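Long-range contacts in T-cell surface protein tactile (Homo sapiens, PDB 6ARQ), which promotes adhesion of natural killer cells to target cells by binding PVR, and may act in adhesion of activated T and NK cells late in the immune response: residues Ser68-Thr73 and Trp82-Arg87; Arg96-Leu101 and Thr110-Leu115; Cys26-Val31 and Leu101-Glu106. The protein carries 1 engineered substitution. One frame throughout, in Å; residues are numbered along the deposited sequence.

Followed from the N terminus, this first V-type immunoglobulin domain shows how a beta sandwich is tied at several sequence distances. Residues 26-31 come first, but their partner waits until 101-106, so contact 3 closes a long loop. Contact 1 forms and completes within that loop, where 68-73 meets 82-87 in a hairpin at the edge of the three-stranded sheet. Strand 95-104 then opens contact 2, which closes last, when 110-115 pairs with 96-101. Contacts 2 and 3 share Leu101 and cross along the chain. Contacts 1 and 2 are pairings within opposite sheets; contact 3 spans the two, and the side chains of Trp82 and Leu101 touch between contacts 1 and 3.

Contact 1 (Ser68-Thr73 and Trp82-Arg87); sequences SLVTFT and WTLHLR. With NAG (2-acetamido-2-deoxy-beta-D-glucopyranose), chain F.
His85 and Thr71 meet through their side chains beside a sugar: NE2 of His85 lies 2.8 Å from OG1 of Thr71, a hydrogen bond in which either atom may be the donor. The hydroxyl arrives at the edge of the imidazole, near the ring plane, while ring carbon CE1 of His85 comes within 3.2 Å of the acetamido oxygen O7 of the NAG attached to the protein. At the ring's other nitrogen, ND1, OD1 of Asn23, on strand 22-29, makes a weak hydrogen bond, which gives the imidazole polar partners at both nitrogens. A second side-chain grip closes the end of the pairing. With its chain extended from CG to NE, Arg87 brings both NH1 and NH2 end-on to one acceptor, the carbonyl O of Ser68, at 2.8 Å from NH1 and 3.0 Å from NH2, with that oxygen near the guanidinium plane. The backbones pair conventionally alongside these links: Thr71 and Thr83 form the hydrogen-bonded pair, and His85 N reaches Leu69 O at 2.8 Å. The face bearing Val70, Phe72, Trp82 and Leu84 is mainly apolar. There CG1 of Val70 lies 3.8 Å from CD1 of Leu84, and the CG of Trp82, anti to the backbone N (chi1 -180°), leads to an indole whose CE3 edge meets CB of Phe72. Trp39, from the facing sheet, stacks on the indole. An antiparallel pair with one face turned to the facing sheet and the other outward is the D-E hairpin of a V-set immunoglobulin sandwich.

Contact 2 (Arg96-Leu101 and Thr110-Leu115); sequences RYECML and TKIYNL
Tyr97 and Tyr113 form a hydrogen-bonded antiparallel pair on the closely packed inner face, each backbone N 2.8 Å from the other residue's O. Cys99 and Lys111 repeat the pattern two residues along, with Cys99 N 3.0 Å from Lys111 O. Tyr97, Cys99 and Tyr113 turn into the sandwich, while the end of Lys111 leads away: CE2 of Tyr97 lies 4.0 Å from CD2 of Leu115, and SG of Cys99 passes 3.9 Å from CB of Lys111 before joining Cys26 in a disulfide. The two phenol hydroxyls are held by backbone carbonyls, Tyr97 by Val93 and Tyr113 by Thr25. This is the F-G hairpin of the V-set fold, whose F strand carries one cysteine of the canonical intersheet disulfide. The face of Arg96, Glu98, Met100, Thr110, Ile112 and Asn114 is the solvent side, partly exposed and more polar, with Arg96 exposed. CG2 of Ile112 sits 3.8 Å from CZ of Arg96, over the centre of one guanidinium face; a bend at chi3 (62°) turns the arginine chain, and its NH1 forms a salt bridge with Glu11. Glu98 and Ile112 run side by side, pointing the same way, with CG of the first 3.7 Å from CG1 of the second. Met100 packs against another protein chain.

Contact 3 (Cys26-Val31 and Leu101-Glu106); sequences CQTQTV and LVLYPE
Leu101 sets its CD1 methyl 3.7 Å from CB of Cys26, where the two sheets of the immunoglobulin sandwich face each other across the core. Strands 26-29 and 101-104, the ends of B and F in V-set terms, run almost parallel at 6°, but their axes stay 9.4 Å apart, a separation filled by side chains. The same CD1 of Leu101 also meets CG2 of Thr28, the two side chains reaching toward each other tip to tip. Leu103 takes up the next step: its CG is anti to its own carbonyl carbon (chi1 -87°), and beyond it CD2 comes 3.5 Å from OG1 of Thr28, again tip to tip. That hydroxyl has its hydrogen-bond partner in Gln109 of strand 107-117. CD2 of Leu103 also lies 3.7 Å from CB of Thr30, so this one methyl touches both threonines. Tyr104 points away from the 26-31 segment; its ring meets Phe33 of the same chain and also packs on another chain of the assembly. A cis peptide bond precedes Pro105, in the turn between strands 95-104 and 107-117. The character of the contact then changes from apolar to polar. The side chain of Glu106, bent at chi2 (76°), crosses those of Thr30 and Val31 at about a right angle, bringing the loop after the B strand to the F-G turn. Val31 N adds long, weak bonds to both carboxylate oxygens, whereas the hydroxyl OG1 of Thr30 donates to OE2 of Glu106 at 2.7 Å, meeting that oxygen on its syn side, 24° out of the carboxylate plane.

Contact 1 (Ser68-Thr73 and Trp82-Arg87)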
loop_
_atom_site.group_PDB
_atom_site.type_symbol
_atom_site.label_atom_id
_atom_site.label_comp_id
_atom_site.label_asym_id
_atom_site.label_seq_id
_atom_site.Cartn_x
_atom_site.Cartn_y
_atom_site.Cartn_z
ATOM N N SER A 68 11.299 20.694 49.352
ATOM C CA SER A 68 12.687 20.239 49.227
ATOM C C SER A 68 12.858 19.126 48.156
ATOM O O SER A 68 13.846 18.391 48.186
ATOM C CB SER A 68 13.202 19.765 50.586
ATOM O OG SER A 68 12.346 18.796 51.169
ATOM N N LEU A 69 11.931 19.041 47.186
ATOM C CA LEU A 69 11.977 18.037 46.122
ATOM C C LEU A 69 12.597 18.601 44.834
ATOM O O LEU A 69 13.381 17.901 44.195
ATOM C CB LEU A 69 10.563 17.482 45.845
ATOM C CG LEU A 69 10.431 16.270 44.908
ATOM C CD1 LEU A 69 10.952 14.989 45.561
ATOM C CD2 LEU A 69 8.991 16.069 44.505
ATOM N N VAL A 70 12.237 19.842 44.446
ATOM C CA VAL A 70 12.753 20.497 43.232
ATOM C C VAL A 70 13.184 21.946 43.517
ATOM O O VAL A 70 12.661 22.581 44.435
ATOM C CB VAL A 70 11.771 20.444 42.030
ATOM C CG1 VAL A 70 11.743 19.059 41.392
ATOM C CG2 VAL A 70 10.365 20.912 42.412
ATOM N N THR A 71 14.151 22.453 42.723
ATOM C CA THR A 71 14.700 23.812 42.813
ATOM C C THR A 71 15.039 24.331 41.405
ATOM O O THR A 71 15.528 23.575 40.562
ATOM C CB THR A 71 15.950 23.849 43.736
ATOM O OG1 THR A 71 15.678 23.170 44.961
ATOM C CG2 THR A 71 16.426 25.270 44.049
ATOM N N PHE A 72 14.783 25.625 41.170
ATOM C CA PHE A 72 15.091 26.326 39.928
ATOM C C PHE A 72 15.934 27.554 40.271
ATOM O O PHE A 72 15.428 28.488 40.892
ATOM C CB PHE A 72 13.800 26.701 39.172
ATOM C CG PHE A 72 13.994 27.645 38.008
ATOM C CD1 PHE A 72 14.433 27.176 36.777
ATOM C CD2 PHE A 72 13.720 29.002 38.140
ATOM C CE1 PHE A 72 14.600 28.047 35.698
ATOM C CE2 PHE A 72 13.899 29.875 37.063
ATOM C CZ PHE A 72 14.339 29.392 35.849
ATOM N N THR A 73 17.224 27.537 39.903
ATOM C CA THR A 73 18.139 28.645 40.181
ATOM C C THR A 73 18.325 29.457 38.896
ATOM O O THR A 73 18.869 28.941 37.922
ATOM C CB THR A 73 19.469 28.119 40.767
ATOM O OG1 THR A 73 19.197 27.218 41.844
ATOM C CG2 THR A 73 20.386 29.240 41.255
ATOM N N TRP A 82 17.943 23.483 36.669
ATOM C CA TRP A 82 16.735 22.712 36.972
ATOM C C TRP A 82 17.172 21.463 37.746
ATOM O O TRP A 82 17.733 20.534 37.163
ATOM C CB TRP A 82 15.977 22.397 35.663
ATOM C CG TRP A 82 14.699 21.613 35.780
ATOM C CD1 TRP A 82 14.340 20.537 35.024
ATOM C CD2 TRP A 82 13.571 21.905 36.622
ATOM N NE1 TRP A 82 13.073 20.123 35.357
ATOM C CE2 TRP A 82 12.576 20.945 36.335
ATOM C CE3 TRP A 82 13.309 22.874 37.608
ATOM C CZ2 TRP A 82 11.349 20.911 37.009
ATOM C CZ3 TRP A 82 12.094 22.838 38.276
ATOM C CH2 TRP A 82 11.132 21.864 37.977
ATOM N N THR A 83 16.972 21.482 39.077
ATOM C CA THR A 83 17.433 20.430 39.983
ATOM C C THR A 83 16.301 19.630 40.636
ATOM O O THR A 83 15.282 20.197 41.030
ATOM C CB THR A 83 18.314 21.057 41.086
ATOM O OG1 THR A 83 19.154 22.066 40.519
ATOM C CG2 THR A 83 19.173 20.035 41.811
ATOM N N LEU A 84 16.526 18.308 40.783
ATOM C CA LEU A 84 15.665 17.337 41.464
ATOM C C LEU A 84 16.469 16.755 42.634
ATOM O O LEU A 84 17.525 16.153 42.417
ATOM C CB LEU A 84 15.181 16.243 40.488
ATOM C CG LEU A 84 14.404 15.053 41.069
ATOM C CD1 LEU A 84 12.958 15.420 41.377
ATOM C CD2 LEU A 84 14.436 13.878 40.118
ATOM N N HIS A 85 15.992 16.972 43.869
ATOM C CA HIS A 85 16.682 16.538 45.083
ATOM C C HIS A 85 16.178 15.195 45.594
ATOM O O HIS A 85 14.972 14.993 45.748
ATOM C CB HIS A 85 16.556 17.595 46.186
ATOM C CG HIS A 85 17.099 18.930 45.787
ATOM N ND1 HIS A 85 18.455 19.188 45.801
ATOM C CD2 HIS A 85 16.448 20.031 45.350
ATOM C CE1 HIS A 85 18.587 20.436 45.386
ATOM N NE2 HIS A 85 17.406 20.983 45.101
ATOM N N LEU A 86 17.128 14.280 45.856
ATOM C CA LEU A 86 16.888 12.936 46.387
ATOM C C LEU A 86 17.800 12.729 47.589
ATOM O O LEU A 86 19.020 12.849 47.453
ATOM C CB LEU A 86 17.122 11.859 45.306
ATOM C CG LEU A 86 16.245 11.937 44.047
ATOM C CD1 LEU A 86 16.915 11.263 42.874
ATOM C CD2 LEU A 86 14.859 11.352 44.287
ATOM N N ARG A 87 17.211 12.484 48.774
ATOM C CA ARG A 87 17.953 12.324 50.033
ATOM C C ARG A 87 17.643 10.991 50.715
ATOM O O ARG A 87 16.501 10.533 50.661
ATOM C CB ARG A 87 17.630 13.482 50.995
ATOM C CG ARG A 87 18.021 14.855 50.464
ATOM C CD ARG A 87 17.604 15.971 51.397
ATOM N NE ARG A 87 17.549 17.257 50.700
ATOM C CZ ARG A 87 16.464 17.739 50.102
ATOM N NH1 ARG A 87 15.329 17.050 50.116
ATOM N NH2 ARG A 87 16.505 18.913 49.488
HETATM C C1 NAG F . 23.357 19.063 46.558
HETATM C C2 NAG F . 22.459 19.939 47.432
HETATM C C3 NAG F . 23.164 20.121 48.778
HETATM C C4 NAG F . 23.534 18.775 49.404
HETATM C C5 NAG F . 24.389 17.954 48.438
HETATM C C6 NAG F . 24.669 16.550 48.925
HETATM C C7 NAG F . 21.208 22.028 46.963
HETATM C C8 NAG F . 21.176 23.278 46.135
HETATM N N2 NAG F . 22.270 21.222 46.769
HETATM O O3 NAG F . 22.327 20.852 49.667
HETATM O O4 NAG F . 24.255 18.992 50.612
HETATM O O5 NAG F . 23.701 17.820 47.182
HETATM O O6 NAG F . 25.385 15.796 47.955
HETATM O O7 NAG F . 20.320 21.760 47.770
HETATM O O HOH W 1 18.716 24.560 41.489
#

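Contact 2 (Arg96-Leu101 and Thr110-Leu115)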
loop_
_atom_site.group_PDB
_atom_site.type_symbol
_atom_site.label_atom_id
_atom_site.label_comp_id
_atom_site.label_asym_id
_atom_site.label_seq_id
_atom_site.Cartn_x
_atom_site.Cartn_y
_atom_site.Cartn_z
ATOM N N ARG A 96 15.281 5.346 35.972
ATOM C CA ARG A 96 15.551 6.392 34.988
ATOM C C ARG A 96 14.713 7.637 35.270
ATOM O O ARG A 96 13.490 7.547 35.383
ATOM C CB ARG A 96 15.282 5.881 33.565
ATOM C CG ARG A 96 16.467 5.176 32.914
ATOM C CD ARG A 96 16.038 4.271 31.768
ATOM N NE ARG A 96 15.395 5.006 30.674
ATOM C CZ ARG A 96 16.002 5.375 29.551
ATOM N NH1 ARG A 96 17.281 5.076 29.349
ATOM N NH2 ARG A 96 15.335 6.038 28.616
ATOM N N TYR A 97 15.381 8.795 35.391
ATOM C CA TYR A 97 14.773 10.100 35.637
ATOM C C TYR A 97 15.077 11.023 34.467
ATOM O O TYR A 97 16.246 11.268 34.166
ATOM C CB TYR A 97 15.277 10.707 36.959
ATOM C CG TYR A 97 14.810 9.967 38.192
ATOM C CD1 TYR A 97 13.611 10.299 38.815
ATOM C CD2 TYR A 97 15.578 8.952 38.754
ATOM C CE1 TYR A 97 13.177 9.626 39.956
ATOM C CE2 TYR A 97 15.156 8.271 39.895
ATOM C CZ TYR A 97 13.955 8.613 40.494
ATOM O OH TYR A 97 13.527 7.951 41.617
ATOM N N GLU A 98 14.031 11.514 33.791
ATOM C CA GLU A 98 14.174 12.386 32.629
ATOM C C GLU A 98 13.734 13.810 32.936
ATOM O O GLU A 98 12.718 14.015 33.604
ATOM C CB GLU A 98 13.355 11.832 31.446
ATOM C CG GLU A 98 13.661 12.492 30.110
ATOM C CD GLU A 98 12.554 12.424 29.078
ATOM O OE1 GLU A 98 12.028 13.498 28.707
ATOM O OE2 GLU A 98 12.227 11.305 28.622
ATOM N N CYS A 99 14.499 14.792 32.426
ATOM C CA CYS A 99 14.168 16.208 32.526
ATOM C C CYS A 99 13.936 16.745 31.118
ATOM O O CYS A 99 14.636 16.357 30.178
ATOM C CB CYS A 99 15.224 17.010 33.290
ATOM S SG CYS A 99 16.606 17.620 32.285
ATOM N N MET A 100 12.907 17.575 30.964
ATOM C CA MET A 100 12.565 18.174 29.682
ATOM C C MET A 100 12.563 19.683 29.835
ATOM O O MET A 100 11.830 20.216 30.668
ATOM C CB MET A 100 11.213 17.655 29.180
ATOM C CG MET A 100 11.023 17.841 27.700
ATOM S SD MET A 100 9.413 17.269 27.120
ATOM C CE MET A 100 9.681 15.485 27.096
ATOM N N LEU A 101 13.413 20.362 29.061
ATOM C CA LEU A 101 13.538 21.813 29.108
ATOM C C LEU A 101 13.058 22.426 27.798
ATOM O O LEU A 101 13.643 22.173 26.744
ATOM C CB LEU A 101 14.993 22.227 29.401
ATOM C CG LEU A 101 15.558 21.840 30.764
ATOM C CD1 LEU A 101 17.016 21.478 30.653
ATOM C CD2 LEU A 101 15.376 22.953 31.772
ATOM N N THR A 110 16.554 17.523 26.306
ATOM C CA THR A 110 16.220 16.328 27.082
ATOM C C THR A 110 17.492 15.711 27.666
ATOM O O THR A 110 18.499 15.587 26.967
ATOM C CB THR A 110 15.436 15.333 26.190
ATOM O OG1 THR A 110 14.253 15.972 25.704
ATOM C CG2 THR A 110 15.047 14.047 26.915
ATOM N N LYS A 111 17.438 15.332 28.953
ATOM C CA LYS A 111 18.533 14.659 29.642
ATOM C C LYS A 111 17.964 13.552 30.523
ATOM O O LYS A 111 17.083 13.805 31.350
ATOM C CB LYS A 111 19.398 15.638 30.448
ATOM C CG LYS A 111 20.840 15.152 30.609
ATOM C CD LYS A 111 21.686 16.085 31.467
ATOM C CE LYS A 111 22.419 17.142 30.675
ATOM N NZ LYS A 111 23.210 18.036 31.559
ATOM N N ILE A 112 18.437 12.316 30.304
ATOM C CA ILE A 112 17.993 11.132 31.040
ATOM C C ILE A 112 19.110 10.687 31.986
ATOM O O ILE A 112 20.243 10.463 31.556
ATOM C CB ILE A 112 17.532 9.977 30.096
ATOM C CG1 ILE A 112 16.584 10.477 28.981
ATOM C CG2 ILE A 112 16.876 8.840 30.885
ATOM C CD1 ILE A 112 17.208 10.534 27.596
ATOM N N TYR A 113 18.777 10.585 33.278
ATOM C CA TYR A 113 19.671 10.155 34.346
ATOM C C TYR A 113 19.258 8.775 34.828
ATOM O O TYR A 113 18.158 8.619 35.362
ATOM C CB TYR A 113 19.641 11.154 35.518
ATOM C CG TYR A 113 20.359 12.461 35.271
ATOM C CD1 TYR A 113 21.732 12.573 35.473
ATOM C CD2 TYR A 113 19.656 13.609 34.916
ATOM C CE1 TYR A 113 22.396 13.783 35.280
ATOM C CE2 TYR A 113 20.308 14.827 34.723
ATOM C CZ TYR A 113 21.680 14.908 34.908
ATOM O OH TYR A 113 22.339 16.099 34.724
ATOM N N ASN A 114 20.118 7.768 34.622
ATOM C CA ASN A 114 19.841 6.412 35.082
ATOM C C ASN A 114 20.503 6.238 36.446
ATOM O O ASN A 114 21.714 6.033 36.531
ATOM C CB ASN A 114 20.296 5.360 34.059
ATOM C CG ASN A 114 19.916 3.934 34.403
ATOM O OD1 ASN A 114 18.870 3.652 35.005
ATOM N ND2 ASN A 114 20.753 2.992 33.995
ATOM N N LEU A 115 19.708 6.415 37.514
ATOM C CA LEU A 115 20.167 6.318 38.896
ATOM C C LEU A 115 20.182 4.862 39.344
ATOM O O LEU A 115 19.148 4.190 39.319
ATOM C CB LEU A 115 19.281 7.177 39.819
ATOM C CG LEU A 115 19.621 7.198 41.317
ATOM C CD1 LEU A 115 20.942 7.917 41.589
ATOM C CD2 LEU A 115 18.506 7.842 42.106
#

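Contact 3 (Cys26-Val31 and Leu101-Glu106)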
loop_
_atom_site.group_PDB
_atom_site.type_symbol
_atom_site.label_atom_id
_atom_site.label_comp_id
_atom_site.label_asym_id
_atom_site.label_seq_id
_atom_site.Cartn_x
_atom_site.Cartn_y
_atom_site.Cartn_z
ATOM N N CYS A 26 19.910 19.812 35.573
ATOM C CA CYS A 26 19.854 20.061 34.136
ATOM C C CYS A 26 20.179 21.544 33.910
ATOM O O CYS A 26 19.313 22.404 34.091
ATOM C CB CYS A 26 18.491 19.673 33.564
ATOM S SG CYS A 26 18.147 17.893 33.592
ATOM N N GLN A 27 21.452 21.843 33.597
ATOM C CA GLN A 27 21.932 23.209 33.387
ATOM C C GLN A 27 21.816 23.597 31.917
ATOM O O GLN A 27 22.289 22.866 31.044
ATOM C CB GLN A 27 23.383 23.353 33.877
ATOM C CG GLN A 27 23.806 24.797 34.155
ATOM C CD GLN A 27 25.106 24.939 34.921
ATOM O OE1 GLN A 27 25.514 26.051 35.274
ATOM N NE2 GLN A 27 25.791 23.836 35.210
ATOM N N THR A 28 21.177 24.747 31.648
ATOM C CA THR A 28 20.968 25.267 30.294
ATOM C C THR A 28 20.966 26.809 30.296
ATOM O O THR A 28 20.830 27.431 31.350
ATOM C CB THR A 28 19.679 24.674 29.670
ATOM O OG1 THR A 28 19.583 25.076 28.301
ATOM C CG2 THR A 28 18.404 25.055 30.428
ATOM N N GLN A 29 21.130 27.408 29.105
ATOM C CA GLN A 29 21.146 28.853 28.890
ATOM C C GLN A 29 20.311 29.198 27.659
ATOM O O GLN A 29 20.367 28.484 26.653
ATOM C CB GLN A 29 22.590 29.355 28.731
ATOM C CG GLN A 29 22.888 30.634 29.503
ATOM C CD GLN A 29 23.102 31.853 28.634
ATOM O OE1 GLN A 29 22.913 31.844 27.411
ATOM N NE2 GLN A 29 23.498 32.945 29.260
ATOM N N THR A 30 19.527 30.281 27.744
ATOM C CA THR A 30 18.657 30.721 26.654
ATOM C C THR A 30 19.081 32.101 26.125
ATOM O O THR A 30 19.605 32.927 26.876
ATOM C CB THR A 30 17.173 30.705 27.101
ATOM O OG1 THR A 30 16.329 31.007 25.991
ATOM C CG2 THR A 30 16.872 31.659 28.256
ATOM N N VAL A 31 18.859 32.334 24.822
ATOM C CA VAL A 31 19.118 33.622 24.174
ATOM C C VAL A 31 17.886 34.498 24.464
ATOM O O VAL A 31 18.023 35.690 24.750
ATOM C CB VAL A 31 19.430 33.471 22.654
ATOM C CG1 VAL A 31 19.543 34.826 21.958
ATOM C CG2 VAL A 31 20.702 32.657 22.431
ATOM N N LEU A 101 13.413 20.362 29.061
ATOM C CA LEU A 101 13.538 21.813 29.108
ATOM C C LEU A 101 13.058 22.426 27.798
ATOM O O LEU A 101 13.643 22.173 26.744
ATOM C CB LEU A 101 14.993 22.227 29.401
ATOM C CG LEU A 101 15.558 21.840 30.764
ATOM C CD1 LEU A 101 17.016 21.478 30.653
ATOM C CD2 LEU A 101 15.376 22.953 31.772
ATOM N N VAL A 102 11.972 23.209 27.863
ATOM C CA VAL A 102 11.411 23.894 26.697
ATOM C C VAL A 102 11.923 25.336 26.738
ATOM O O VAL A 102 11.649 26.069 27.688
ATOM C CB VAL A 102 9.863 23.800 26.587
ATOM C CG1 VAL A 102 9.377 24.362 25.255
ATOM C CG2 VAL A 102 9.378 22.362 26.760
ATOM N N LEU A 103 12.718 25.703 25.729
ATOM C CA LEU A 103 13.357 27.010 25.582
ATOM C C LEU A 103 12.904 27.701 24.304
ATOM O O LEU A 103 12.594 27.026 23.319
ATOM C CB LEU A 103 14.886 26.817 25.538
ATOM C CG LEU A 103 15.661 26.783 26.863
ATOM C CD1 LEU A 103 15.499 25.452 27.585
ATOM C CD2 LEU A 103 17.140 26.995 26.616
ATOM N N TYR A 104 12.891 29.043 24.304
ATOM C CA TYR A 104 12.533 29.808 23.113
ATOM C C TYR A 104 13.678 30.755 22.731
ATOM O O TYR A 104 14.099 31.565 23.561
ATOM C CB TYR A 104 11.214 30.579 23.287
ATOM C CG TYR A 104 10.515 30.845 21.971
ATOM C CD1 TYR A 104 10.831 31.962 21.202
ATOM C CD2 TYR A 104 9.559 29.962 21.476
ATOM C CE1 TYR A 104 10.217 32.191 19.971
ATOM C CE2 TYR A 104 8.927 30.188 20.254
ATOM C CZ TYR A 104 9.261 31.304 19.504
ATOM O OH TYR A 104 8.640 31.527 18.297
ATOM N N PRO A 105 14.233 30.648 21.502
ATOM C CA PRO A 105 13.841 29.765 20.392
ATOM C C PRO A 105 14.746 28.528 20.226
ATOM O O PRO A 105 14.849 27.998 19.117
ATOM C CB PRO A 105 13.975 30.707 19.192
ATOM C CG PRO A 105 15.167 31.607 19.559
ATOM C CD PRO A 105 15.315 31.556 21.074
ATOM N N GLU A 106 15.394 28.068 21.319
ATOM C CA GLU A 106 16.322 26.925 21.303
ATOM C C GLU A 106 15.610 25.572 21.136
ATOM O O GLU A 106 16.228 24.617 20.660
ATOM C CB GLU A 106 17.189 26.895 22.573
ATOM C CG GLU A 106 18.289 27.945 22.610
ATOM C CD GLU A 106 17.838 29.363 22.906
ATOM O OE1 GLU A 106 18.285 30.285 22.189
ATOM O OE2 GLU A 106 17.011 29.549 23.828
#